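Local coordinates for protein eukaryotic peptide chain release factor GTP-binding subunit (Schizosaccharomyces pombe, PDB 1R5B) that is the GTP-binding subunit of a eukaryotic translation release factor (eRF3), built like elongation factor Tu with a P-loop G domain followed by beta domains, at residues V47-V52 with G148-S153; V185-K190 with M229-Y234; P273-I278 with V351-K356; K292-S297 with Y442-R447; K403-N408 with G421-A426. All blocks are in the same frame, centred on the assembly; numbering follows the deposited sequence.

Contact 1: V47-V52 with G148-S153; sequences VFIGHV and GVLVIS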
# COMPACT_ATOMS: atom_id res chain seq x y z
N VAL A 47 0.73 -13.91 3.14
CA VAL A 47 0.67 -15.34 3.39
C VAL A 47 1.64 -16.04 2.46
O VAL A 47 1.75 -15.68 1.30
CB VAL A 47 -0.76 -15.88 3.23
CG1 VAL A 47 -1.27 -15.74 1.79
CG2 VAL A 47 -0.82 -17.32 3.68
N PHE A 48 2.34 -17.03 3.00
CA PHE A 48 3.30 -17.83 2.24
C PHE A 48 2.73 -19.23 2.01
O PHE A 48 2.16 -19.83 2.92
CB PHE A 48 4.63 -17.92 2.99
CG PHE A 48 5.42 -16.66 2.95
CD1 PHE A 48 5.06 -15.58 3.72
CD2 PHE A 48 6.52 -16.54 2.12
CE1 PHE A 48 5.79 -14.41 3.67
CE2 PHE A 48 7.25 -15.36 2.07
CZ PHE A 48 6.88 -14.30 2.85
N ILE A 49 2.89 -19.71 0.79
CA ILE A 49 2.33 -20.99 0.35
C ILE A 49 3.43 -21.82 -0.32
O ILE A 49 4.32 -21.29 -0.98
CB ILE A 49 1.18 -20.75 -0.65
CG1 ILE A 49 0.09 -19.89 0.00
CG2 ILE A 49 0.59 -22.07 -1.15
CD1 ILE A 49 -1.09 -19.62 -0.90
N GLY A 50 3.35 -23.14 -0.17
CA GLY A 50 4.34 -24.03 -0.75
C GLY A 50 4.54 -25.27 0.07
O GLY A 50 3.89 -25.46 1.09
N HIS A 51 5.44 -26.13 -0.40
CA HIS A 51 5.77 -27.37 0.32
C HIS A 51 6.68 -27.06 1.50
O HIS A 51 7.46 -26.11 1.46
CB HIS A 51 6.44 -28.37 -0.64
CG HIS A 51 6.40 -29.78 -0.16
ND1 HIS A 51 7.09 -30.22 0.94
CD2 HIS A 51 5.76 -30.87 -0.65
CE1 HIS A 51 6.88 -31.51 1.12
NE2 HIS A 51 6.08 -31.93 0.16
N VAL A 52 6.57 -27.86 2.55
CA VAL A 52 7.42 -27.70 3.74
C VAL A 52 8.89 -27.73 3.39
O VAL A 52 9.70 -27.01 3.98
CB VAL A 52 7.21 -28.81 4.81
CG1 VAL A 52 7.52 -28.26 6.22
CG2 VAL A 52 5.81 -29.43 4.76
N GLY A 148 0.20 -12.90 -1.66
CA GLY A 148 0.42 -14.33 -1.59
C GLY A 148 1.76 -14.61 -2.22
O GLY A 148 2.03 -14.13 -3.32
N VAL A 149 2.61 -15.34 -1.51
CA VAL A 149 3.93 -15.70 -2.01
C VAL A 149 3.99 -17.22 -2.13
O VAL A 149 3.91 -17.92 -1.11
CB VAL A 149 5.05 -15.22 -1.09
CG1 VAL A 149 6.42 -15.60 -1.68
CG2 VAL A 149 4.98 -13.70 -0.87
N LEU A 150 4.07 -17.73 -3.35
CA LEU A 150 4.23 -19.17 -3.58
C LEU A 150 5.72 -19.46 -3.64
O LEU A 150 6.41 -18.93 -4.49
CB LEU A 150 3.52 -19.59 -4.87
CG LEU A 150 3.68 -21.04 -5.34
CD1 LEU A 150 3.06 -21.99 -4.34
CD2 LEU A 150 3.02 -21.23 -6.70
N VAL A 151 6.22 -20.28 -2.72
CA VAL A 151 7.65 -20.61 -2.66
C VAL A 151 7.90 -21.95 -3.32
O VAL A 151 7.34 -22.96 -2.91
CB VAL A 151 8.17 -20.63 -1.21
CG1 VAL A 151 9.69 -20.69 -1.19
CG2 VAL A 151 7.68 -19.38 -0.46
N ILE A 152 8.73 -21.94 -4.36
CA ILE A 152 9.03 -23.13 -5.15
C ILE A 152 10.52 -23.46 -5.06
O ILE A 152 11.36 -22.57 -5.13
CB ILE A 152 8.63 -22.92 -6.62
CG1 ILE A 152 7.12 -22.66 -6.76
CG2 ILE A 152 9.03 -24.12 -7.48
CD1 ILE A 152 6.23 -23.87 -6.51
N SER A 153 10.85 -24.74 -4.91
CA SER A 153 12.24 -25.17 -4.91
C SER A 153 12.75 -25.29 -6.34
O SER A 153 12.08 -25.87 -7.20
CB SER A 153 12.39 -26.53 -4.23
OG SER A 153 13.69 -27.03 -4.43
O HOH W 1 6.57 -25.67 -3.21
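Strands 47-50 and 148-153 run parallel at a closest axis approach of 4.6 Å, their directions 31° apart. Three backbone bonds knit them: Val149 N to Val47 O, Ile49 N to Val149 O (2.8 Å) and Val151 N to Ile49 O (2.8 Å), each donor arriving nearly along the C=O axis. On one side of the sheet Phe48 and Val149 point the same way. Val149 CB sits over the Phe48 ring, 4.1 Å from its centroid, a CH-pi contact, while Val151 CG2 meets the ring edge at CD2. Leu59 and Ile63 of helix 56-66 pack on this ring. On the other side Ile49 and Leu150 cross obliquely, Ile49 CG2 4.0 Å from Leu150 CD1; helix 169-178 packs on both residues. Farther on, a water accepts from His51 N and donates to Val151 O (2.8 Å), bridging the loop after the first strand to the second. Gly50 takes phi 149°, a conformation suited to glycine, with no room for a CB beside Val151 O. A strand that leads to such a glycine, followed by a loop and by Lys56 and Ser57 at the start of helix 56-66, is consistent with the P-loop (Walker A) of a G domain.

Contact 2: V185-K190 with M229-Y234; sequences VVVINK and MPVSAY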
# COMPACT_ATOMS: atom_id res chain seq x y z
N VAL A 185 2.93 -13.60 -6.18
CA VAL A 185 4.39 -13.52 -6.13
C VAL A 185 4.94 -14.94 -5.99
O VAL A 185 4.59 -15.65 -5.05
CB VAL A 185 4.86 -12.65 -4.96
CG1 VAL A 185 6.37 -12.60 -4.92
CG2 VAL A 185 4.28 -11.24 -5.06
N VAL A 186 5.78 -15.35 -6.93
CA VAL A 186 6.33 -16.69 -6.98
C VAL A 186 7.83 -16.58 -6.74
O VAL A 186 8.55 -15.99 -7.55
CB VAL A 186 6.08 -17.36 -8.34
CG1 VAL A 186 6.82 -18.70 -8.44
CG2 VAL A 186 4.62 -17.56 -8.57
N VAL A 187 8.28 -17.13 -5.63
CA VAL A 187 9.68 -17.06 -5.23
C VAL A 187 10.37 -18.39 -5.58
O VAL A 187 10.00 -19.45 -5.09
CB VAL A 187 9.76 -16.69 -3.73
CG1 VAL A 187 11.01 -17.14 -3.11
CG2 VAL A 187 9.62 -15.16 -3.57
N ILE A 188 11.33 -18.33 -6.49
CA ILE A 188 12.10 -19.50 -6.87
C ILE A 188 13.27 -19.61 -5.88
O ILE A 188 14.24 -18.85 -5.96
CB ILE A 188 12.63 -19.38 -8.33
CG1 ILE A 188 11.50 -19.12 -9.34
CG2 ILE A 188 13.42 -20.63 -8.72
CD1 ILE A 188 10.47 -20.17 -9.41
N ASN A 189 13.17 -20.56 -4.94
CA ASN A 189 14.10 -20.68 -3.81
C ASN A 189 15.23 -21.68 -4.10
O ASN A 189 15.19 -22.40 -5.09
CB ASN A 189 13.30 -21.11 -2.58
CG ASN A 189 14.08 -20.96 -1.28
OD1 ASN A 189 13.84 -21.69 -0.32
ND2 ASN A 189 14.98 -20.00 -1.23
N LYS A 190 16.23 -21.71 -3.22
CA LYS A 190 17.36 -22.63 -3.30
C LYS A 190 18.25 -22.43 -4.53
O LYS A 190 18.83 -23.38 -5.05
CB LYS A 190 16.89 -24.09 -3.23
CG LYS A 190 15.88 -24.38 -2.12
CD LYS A 190 15.76 -25.88 -1.89
CE LYS A 190 15.04 -26.22 -0.60
NZ LYS A 190 14.42 -27.58 -0.71
N MET A 229 10.70 -14.25 -8.87
CA MET A 229 11.93 -13.75 -8.27
C MET A 229 12.79 -14.87 -7.73
O MET A 229 12.30 -15.73 -6.99
CB MET A 229 11.62 -12.80 -7.12
CG MET A 229 12.00 -11.38 -7.45
SD MET A 229 11.61 -10.25 -6.18
CE MET A 229 9.97 -10.57 -5.95
N PRO A 230 14.08 -14.87 -8.07
CA PRO A 230 15.01 -15.85 -7.52
C PRO A 230 15.45 -15.37 -6.16
O PRO A 230 15.65 -14.17 -5.96
CB PRO A 230 16.16 -15.81 -8.52
CG PRO A 230 16.17 -14.42 -9.02
CD PRO A 230 14.75 -13.94 -9.00
N VAL A 231 15.52 -16.31 -5.22
CA VAL A 231 16.11 -16.10 -3.91
C VAL A 231 16.81 -17.37 -3.43
O VAL A 231 16.68 -18.46 -4.01
CB VAL A 231 15.06 -15.73 -2.85
CG1 VAL A 231 14.15 -14.60 -3.33
CG2 VAL A 231 14.22 -16.93 -2.46
N SER A 232 17.56 -17.21 -2.35
CA SER A 232 18.02 -18.33 -1.55
C SER A 232 17.80 -17.97 -0.08
O SER A 232 18.45 -17.08 0.45
CB SER A 232 19.49 -18.63 -1.81
OG SER A 232 20.00 -19.48 -0.80
N ALA A 233 16.87 -18.69 0.55
CA ALA A 233 16.45 -18.42 1.91
C ALA A 233 17.51 -18.85 2.91
O ALA A 233 17.57 -18.34 4.03
CB ALA A 233 15.13 -19.13 2.21
N TYR A 234 18.35 -19.80 2.51
CA TYR A 234 19.42 -20.29 3.36
C TYR A 234 20.44 -19.17 3.54
O TYR A 234 20.71 -18.76 4.66
CB TYR A 234 20.07 -21.55 2.76
CG TYR A 234 21.12 -22.19 3.67
CD1 TYR A 234 20.75 -22.83 4.85
CD2 TYR A 234 22.48 -22.13 3.35
CE1 TYR A 234 21.70 -23.40 5.69
CE2 TYR A 234 23.44 -22.70 4.18
CZ TYR A 234 23.04 -23.33 5.35
OH TYR A 234 23.98 -23.90 6.18
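The flat side-chain amide of Asn189 (CG anti to the backbone N) comes up against the methyl of Ala233 and the side chain of Val231. Two of the amide donors sit out of their acceptor's carbonyl plane: Ile188 N 27° above that of Met229, Val231 N 31° above that of Ile188. This is the edge of the mixed, mainly parallel sheet of a P-loop G domain, where strand 184-189 and the outermost strand 226-230 are neighbours joined by a beta-alpha-beta crossover through helix 200-218, which packs on Val186, Ile188 and Pro230. Three bonds hold the pair: Met229 N to Val186 O (3.1 Å), Ile188 N to Met229 O (2.8 Å) and Val231 N to Ile188 O (2.9 Å). The last is the straightest. Asn189, Lys190 and Asp192 match the NKxD element of G proteins, and Ser232 and Ala233 the SA element, which in relatives flank the guanine site. Ser232 OG bonds Asp192, and Lys190 NZ makes a salt bridge to Glu158 and bonds Asp53 O. Val231 holds CG2 in the crowded position between its N and carbonyl carbon, and this methyl is pressed to 3.3 Å from Val187 CG1, the side chains crossing at about a right angle.

Contact 3: P273-I278 with V351-K356; sequences PFIMPI and VLTSTK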
# COMPACT_ATOMS: atom_id res chain seq x y z
N PRO A 273 -13.67 -0.16 -1.99
CA PRO A 273 -14.34 0.82 -2.86
C PRO A 273 -13.35 1.75 -3.54
O PRO A 273 -12.37 2.15 -2.93
CB PRO A 273 -15.21 1.62 -1.89
CG PRO A 273 -15.38 0.73 -0.68
CD PRO A 273 -14.13 -0.10 -0.59
N PHE A 274 -13.60 2.10 -4.80
CA PHE A 274 -12.75 3.01 -5.56
C PHE A 274 -12.65 4.37 -4.85
O PHE A 274 -13.66 4.91 -4.39
CB PHE A 274 -13.33 3.18 -6.97
CG PHE A 274 -12.57 4.12 -7.88
CD1 PHE A 274 -11.29 3.83 -8.31
CD2 PHE A 274 -13.18 5.29 -8.35
CE1 PHE A 274 -10.60 4.70 -9.18
CE2 PHE A 274 -12.49 6.15 -9.23
CZ PHE A 274 -11.20 5.86 -9.63
N ILE A 275 -11.43 4.88 -4.75
CA ILE A 275 -11.15 6.22 -4.24
C ILE A 275 -10.01 6.83 -5.05
O ILE A 275 -8.95 6.23 -5.14
CB ILE A 275 -10.73 6.15 -2.77
CG1 ILE A 275 -11.84 5.50 -1.92
CG2 ILE A 275 -10.39 7.57 -2.28
CD1 ILE A 275 -11.46 5.24 -0.48
N MET A 276 -10.22 8.01 -5.63
CA MET A 276 -9.19 8.73 -6.39
C MET A 276 -9.40 10.23 -6.21
O MET A 276 -10.28 10.79 -6.85
CB MET A 276 -9.22 8.40 -7.89
CG MET A 276 -8.11 9.12 -8.68
SD MET A 276 -8.29 9.24 -10.45
CE MET A 276 -9.17 10.60 -10.59
N PRO A 277 -8.61 10.86 -5.36
CA PRO A 277 -8.59 12.33 -5.29
C PRO A 277 -8.20 12.94 -6.63
O PRO A 277 -7.32 12.41 -7.30
CB PRO A 277 -7.51 12.61 -4.24
CG PRO A 277 -7.39 11.34 -3.44
CD PRO A 277 -7.69 10.24 -4.39
N ILE A 278 -8.86 14.03 -7.01
CA ILE A 278 -8.63 14.67 -8.30
C ILE A 278 -7.49 15.65 -8.17
O ILE A 278 -7.60 16.62 -7.46
CB ILE A 278 -9.90 15.40 -8.76
CG1 ILE A 278 -11.04 14.38 -8.96
CG2 ILE A 278 -9.63 16.19 -10.03
CD1 ILE A 278 -12.40 15.01 -9.22
N VAL A 351 -13.28 14.00 -4.88
CA VAL A 351 -12.77 12.65 -4.97
C VAL A 351 -13.71 11.78 -5.77
O VAL A 351 -14.91 11.72 -5.47
CB VAL A 351 -12.56 12.06 -3.57
CG1 VAL A 351 -12.12 10.60 -3.66
CG2 VAL A 351 -11.55 12.87 -2.79
N LEU A 352 -13.17 11.11 -6.79
CA LEU A 352 -13.94 10.12 -7.52
C LEU A 352 -14.02 8.91 -6.64
O LEU A 352 -13.05 8.54 -5.98
CB LEU A 352 -13.28 9.77 -8.85
CG LEU A 352 -13.02 10.97 -9.77
CD1 LEU A 352 -12.51 10.49 -11.11
CD2 LEU A 352 -14.26 11.84 -9.94
N THR A 353 -15.18 8.29 -6.60
CA THR A 353 -15.37 7.14 -5.75
C THR A 353 -16.51 6.25 -6.19
O THR A 353 -17.25 6.53 -7.14
CB THR A 353 -15.54 7.61 -4.30
OG1 THR A 353 -15.50 6.47 -3.43
CG2 THR A 353 -16.91 8.21 -4.07
N SER A 354 -16.62 5.12 -5.50
CA SER A 354 -17.68 4.15 -5.71
C SER A 354 -19.05 4.76 -5.46
O SER A 354 -19.23 5.48 -4.49
CB SER A 354 -17.49 2.99 -4.74
OG SER A 354 -18.49 2.01 -4.89
N THR A 355 -20.01 4.42 -6.32
CA THR A 355 -21.39 4.83 -6.08
C THR A 355 -22.05 4.02 -4.98
O THR A 355 -22.96 4.52 -4.33
CB THR A 355 -22.24 4.72 -7.35
OG1 THR A 355 -22.23 3.36 -7.81
CG2 THR A 355 -21.65 5.53 -8.49
N LYS A 356 -21.60 2.78 -4.76
CA LYS A 356 -22.18 1.94 -3.70
C LYS A 356 -21.65 2.28 -2.31
O LYS A 356 -22.44 2.48 -1.39
CB LYS A 356 -21.91 0.46 -3.98
CG LYS A 356 -22.47 -0.05 -5.30
CD LYS A 356 -23.71 -0.92 -5.09
CE LYS A 356 -24.55 -1.03 -6.35
NZ LYS A 356 -25.93 -1.56 -6.03
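Two short strands, 275-277 and 351-353, pair antiparallel in the eight-stranded sheet that follows the G domain, consistent with the second-domain beta barrel of the elongation factor Tu family. Their directions differ by 164°, and their axes approach to 4.5 Å. Among the backbone bonds, Met276 and Leu352 form the hydrogen-bonded pair: Met276 N reaches Leu352 O in the carbonyl plane, whereas Leu352 N comes to Met276 O from 40° above it, both at 2.9 Å. Ile275 with Thr353 and Pro277 with Val351 are the flanking non-hydrogen-bonded pairs. The apolar contacts divide by face. Leu352 takes up one face: its CB meets Phe274 CE2, its CD1 touches Met276 CE at 3.4 Å, and its CD2 receives Ile278 CD1 at 3.7 Å from a side chain crossing at about a right angle. Met276 is bent at its last torsion, which brings CE to the leucine, and Leu337 of strand 334-340 packs on both. On the other face Ile275 CG2 meets Val351 CG1 at 3.8 Å, and Met445 rests on Ile275, Pro277 and Val351. The polar contacts converge on one atom, Phe274 O, which takes a bent bond from Ser354 N at 3.2 Å. With OG1 anti to its backbone N (chi1 -170°), Thr353 donates to that same Phe274 O at 2.6 Å, almost straight along the C=O axis.

Contact 4: K292-S297 with Y442-R447; sequences KIEAGS and YQYMGR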
# COMPACT_ATOMS: atom_id res chain seq x y z
N LYS A 292 -4.23 9.92 -8.54
CA LYS A 292 -3.67 8.62 -8.14
C LYS A 292 -4.76 7.85 -7.43
O LYS A 292 -5.34 8.35 -6.48
CB LYS A 292 -2.47 8.82 -7.20
CG LYS A 292 -1.62 7.55 -6.86
CD LYS A 292 -0.90 7.71 -5.49
CE LYS A 292 0.17 6.63 -5.26
NZ LYS A 292 0.68 6.49 -3.82
N ILE A 293 -5.04 6.64 -7.88
CA ILE A 293 -6.05 5.80 -7.24
C ILE A 293 -5.54 5.37 -5.86
O ILE A 293 -4.48 4.78 -5.76
CB ILE A 293 -6.38 4.60 -8.10
CG1 ILE A 293 -6.84 5.06 -9.48
CG2 ILE A 293 -7.47 3.77 -7.44
CD1 ILE A 293 -7.04 3.94 -10.49
N GLU A 294 -6.27 5.73 -4.81
CA GLU A 294 -5.87 5.38 -3.44
C GLU A 294 -6.43 4.05 -2.97
O GLU A 294 -5.83 3.39 -2.13
CB GLU A 294 -6.29 6.47 -2.46
CG GLU A 294 -5.60 7.80 -2.72
CD GLU A 294 -4.09 7.74 -2.60
OE1 GLU A 294 -3.54 6.91 -1.84
OE2 GLU A 294 -3.45 8.55 -3.29
N ALA A 295 -7.55 3.66 -3.54
CA ALA A 295 -8.16 2.40 -3.21
C ALA A 295 -8.99 1.92 -4.37
O ALA A 295 -9.51 2.71 -5.14
CB ALA A 295 -9.06 2.58 -1.97
N GLY A 296 -9.13 0.61 -4.46
CA GLY A 296 -10.10 -0.03 -5.34
C GLY A 296 -9.61 -0.09 -6.77
O GLY A 296 -8.42 -0.01 -7.04
N SER A 297 -10.55 -0.25 -7.69
CA SER A 297 -10.20 -0.35 -9.11
C SER A 297 -11.26 0.33 -9.98
O SER A 297 -12.35 0.64 -9.52
CB SER A 297 -10.07 -1.81 -9.50
OG SER A 297 -11.34 -2.41 -9.55
N TYR A 442 -7.03 4.47 5.07
CA TYR A 442 -6.44 4.89 3.80
C TYR A 442 -5.51 6.08 4.08
O TYR A 442 -5.94 7.22 4.20
CB TYR A 442 -7.54 5.27 2.80
CG TYR A 442 -8.64 4.25 2.63
CD1 TYR A 442 -9.79 4.30 3.40
CD2 TYR A 442 -8.54 3.23 1.69
CE1 TYR A 442 -10.80 3.35 3.26
CE2 TYR A 442 -9.53 2.29 1.55
CZ TYR A 442 -10.65 2.35 2.33
OH TYR A 442 -11.63 1.40 2.18
N GLN A 443 -4.22 5.78 4.17
CA GLN A 443 -3.20 6.76 4.59
C GLN A 443 -3.30 8.13 3.92
O GLN A 443 -3.46 9.13 4.62
CB GLN A 443 -1.80 6.17 4.40
CG GLN A 443 -1.48 5.07 5.40
CD GLN A 443 0.00 4.74 5.46
OE1 GLN A 443 0.70 4.89 4.45
NE2 GLN A 443 0.48 4.29 6.62
N TYR A 444 -3.24 8.19 2.59
CA TYR A 444 -3.25 9.47 1.88
C TYR A 444 -4.59 10.20 1.98
O TYR A 444 -4.65 11.38 1.67
CB TYR A 444 -2.83 9.32 0.41
CG TYR A 444 -1.35 8.98 0.26
CD1 TYR A 444 -0.89 7.65 0.38
CD2 TYR A 444 -0.39 9.97 0.01
CE1 TYR A 444 0.46 7.33 0.26
CE2 TYR A 444 0.98 9.64 -0.12
CZ TYR A 444 1.39 8.33 0.01
OH TYR A 444 2.74 8.01 -0.12
N MET A 445 -5.64 9.50 2.40
CA MET A 445 -6.94 10.13 2.63
C MET A 445 -7.07 10.71 4.05
O MET A 445 -8.02 11.46 4.33
CB MET A 445 -8.08 9.15 2.36
CG MET A 445 -8.15 8.60 0.93
SD MET A 445 -7.85 9.77 -0.35
CE MET A 445 -9.25 10.66 -0.24
N GLY A 446 -6.15 10.36 4.93
CA GLY A 446 -6.13 10.87 6.29
C GLY A 446 -4.90 11.67 6.70
O GLY A 446 -4.78 12.04 7.85
N ARG A 447 -3.99 11.93 5.76
CA ARG A 447 -2.74 12.63 6.06
C ARG A 447 -2.79 14.09 5.59
O ARG A 447 -3.09 14.33 4.43
CB ARG A 447 -1.59 11.90 5.37
CG ARG A 447 -0.24 12.58 5.47
CD ARG A 447 0.95 11.62 5.27
NE ARG A 447 2.23 12.31 5.09
CZ ARG A 447 3.40 11.70 4.94
NH1 ARG A 447 3.48 10.37 4.95
NH2 ARG A 447 4.51 12.41 4.78
O HOH W 2 -4.50 6.12 0.70
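Tyr442 O is the best-held polar atom, gripped by two amides of the short, weakly bonded helix 443-446: Met445 N at 2.9 Å and, weakly, Gly446 N. Across the contact the polar link is a water, which donates to Glu294 OE1 at 2.8 Å and accepts from Tyr444 N at 3.1 Å; this water also lies in the plane of the Tyr444 ring, at its edge. Glu294 reaches it with CG anti to the carbonyl carbon and a bend at chi2 (-60°). Its carboxylate then lies beside Tyr444, OE1 3.4 Å from Tyr444 CB, with carboxylate and ring planes 35° apart. Its CG rests on Met445 SD at 3.8 Å. Crossing obliquely, the extended chain of Lys292 carries NZ over one face of the Tyr444 ring, 4.5 Å from the centroid and 26° off the normal, a cation-pi contact. Ala295 CB meets Tyr442 CE2 at 3.6 Å. Glu294 and Ala295 both face Ile275, forming a classic beta bulge. The helix that precedes strand 447-451 is thereby seated on the loop after strand 287-292, joining two beta sheets. With the carboxylate near the start of a helix and bonded through water to one of its amides, an ionised Glu294 is probably favoured, and the ammonium of Lys292 would add to that.

Contact 5: K403-N408 with G421-A426; sequences KLDKTN and GMKIIA
Leu404 places CG anti to its carbonyl carbon (chi1 -40°), which turns its CD1 toward the 421-426 segment. Met422 has CG anti to its backbone N and is bent at chi3, so that SD and CE come across Lys403. The apolar contact is made by methyls: Leu404 CD1 touches Ile425 CG2 at 3.5 Å and lies equally near Ile424 O, the leucine and isoleucine crossing at about a right angle. Lys403 folds at chi2 and chi3 so that its aliphatic part crosses Met422 perpendicularly, with CD 3.3 Å from Met422 CE and 3.6 Å from its SD. Charge plays a looser role. Lys423, bent at chi2 and chi3, sends NZ toward the 405-406 backbone; that ammonium stays 4.4 Å from Asp405 OD2, beyond a salt bridge, so the attraction is probably weak and nondirectional. The backbones come nearest at Lys403 and Ile424, whose CA atoms are 4.6 Å apart, yet the pair Lys403 O and Ile424 N has too poor an angle to bond. Ile424 itself turns its side chain away, onto Ile369 of strand 364-371 and Leu400. The arrangement is a pair of irregular, partly exposed chain runs at the surface, between strands 396-397 and 426-430, packed beside strand 364-371 of the antiparallel sheet in the eEF1A-like C-terminal domain.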
# COMPACT_ATOMS: atom_id res chain seq x y z
N LYS A 403 -2.25 17.00 24.35
CA LYS A 403 -0.90 17.45 23.95
C LYS A 403 0.01 16.29 23.48
O LYS A 403 0.36 16.21 22.30
CB LYS A 403 -0.24 18.20 25.11
CG LYS A 403 0.94 19.09 24.73
CD LYS A 403 1.04 20.31 25.64
CE LYS A 403 1.19 19.91 27.09
NZ LYS A 403 1.85 20.97 27.90
N LEU A 404 0.38 15.40 24.40
CA LEU A 404 1.30 14.27 24.13
C LEU A 404 2.78 14.69 24.08
O LEU A 404 3.11 15.83 23.71
CB LEU A 404 0.96 13.53 22.83
CG LEU A 404 -0.49 13.24 22.41
CD1 LEU A 404 -0.70 13.61 20.95
CD2 LEU A 404 -0.85 11.78 22.63
N ASP A 405 3.66 13.75 24.43
CA ASP A 405 5.11 13.91 24.26
C ASP A 405 5.86 12.59 24.46
O ASP A 405 5.42 11.74 25.23
CB ASP A 405 5.66 14.95 25.23
CG ASP A 405 7.14 15.29 24.97
OD1 ASP A 405 8.01 14.42 25.19
OD2 ASP A 405 7.52 16.40 24.55
N LYS A 406 7.00 12.45 23.78
CA LYS A 406 7.90 11.29 23.89
C LYS A 406 7.14 9.99 23.60
O LYS A 406 7.02 9.61 22.43
CB LYS A 406 8.63 11.28 25.25
CG LYS A 406 10.16 11.32 25.13
CD LYS A 406 10.70 12.74 25.00
CE LYS A 406 12.22 12.78 25.13
NZ LYS A 406 12.91 11.64 24.45
N THR A 407 6.63 9.32 24.63
CA THR A 407 5.67 8.23 24.43
C THR A 407 4.27 8.85 24.38
O THR A 407 3.80 9.40 25.37
CB THR A 407 5.77 7.14 25.55
OG1 THR A 407 4.55 6.38 25.60
CG2 THR A 407 5.90 7.75 26.96
N ASN A 408 3.64 8.78 23.21
CA ASN A 408 2.31 9.37 23.00
C ASN A 408 1.29 8.84 24.01
O ASN A 408 0.49 7.95 23.67
CB ASN A 408 1.82 9.11 21.56
CG ASN A 408 2.59 9.90 20.52
OD1 ASN A 408 3.67 10.44 20.79
ND2 ASN A 408 2.06 9.96 19.31
N GLY A 421 6.88 22.63 18.43
CA GLY A 421 7.23 21.29 18.87
C GLY A 421 6.16 20.57 19.68
O GLY A 421 6.44 19.53 20.29
N MET A 422 4.95 21.11 19.69
CA MET A 422 3.84 20.52 20.43
C MET A 422 3.04 19.59 19.51
O MET A 422 3.30 19.53 18.31
CB MET A 422 2.95 21.65 20.98
CG MET A 422 2.17 21.30 22.23
SD MET A 422 1.51 22.77 23.00
CE MET A 422 -0.17 22.33 23.29
N LYS A 423 2.08 18.87 20.09
CA LYS A 423 1.25 17.89 19.40
C LYS A 423 -0.27 18.08 19.70
O LYS A 423 -0.66 19.13 20.23
CB LYS A 423 1.77 16.49 19.79
CG LYS A 423 2.94 15.98 18.92
CD LYS A 423 4.30 16.05 19.63
CE LYS A 423 4.85 14.65 19.94
NZ LYS A 423 6.08 14.66 20.78
N ILE A 424 -1.13 17.11 19.34
CA ILE A 424 -2.57 17.16 19.68
C ILE A 424 -3.39 15.86 19.47
O ILE A 424 -2.99 14.97 18.74
CB ILE A 424 -3.28 18.29 18.87
CG1 ILE A 424 -4.42 18.93 19.69
CG2 ILE A 424 -3.80 17.73 17.55
CD1 ILE A 424 -5.67 19.36 18.86
N ILE A 425 -4.55 15.79 20.13
CA ILE A 425 -5.64 14.88 19.74
C ILE A 425 -7.01 15.54 20.03
O ILE A 425 -7.51 15.48 21.16
CB ILE A 425 -5.46 13.42 20.36
CG1 ILE A 425 -6.68 12.91 21.16
CG2 ILE A 425 -4.18 13.32 21.20
CD1 ILE A 425 -7.88 12.49 20.30
N ALA A 426 -7.61 16.20 19.03
CA ALA A 426 -8.86 16.96 19.24
C ALA A 426 -9.71 17.24 17.99
O ALA A 426 -9.26 17.05 16.85
CB ALA A 426 -8.55 18.26 19.93

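In the fold
Contacts 1 and 2 come first along the chain and belong to one mixed sheet, in whose parallel part they lie: their centres are 9 Å apart, and neighbouring strands 147-153 and 184-189 join them, with Ile152 O 2.7 Å from Asn189 N. Contacts 3 and 4 likewise have centres 9 Å apart, and their segments alternate in sequence; they share the backbone pairing of strand 275-283, with Ile275 N 2.9 Å from Ala295 O, while Met445 brings in the C-terminal domain. Contact 5, whose segments fall between those of contact 4, is about 25 Å from it between centres. The centres of contacts 1 and 5 are about 43 Å apart. The distances are consistent with a G domain set apart from the two beta domains, which meet at contact 4.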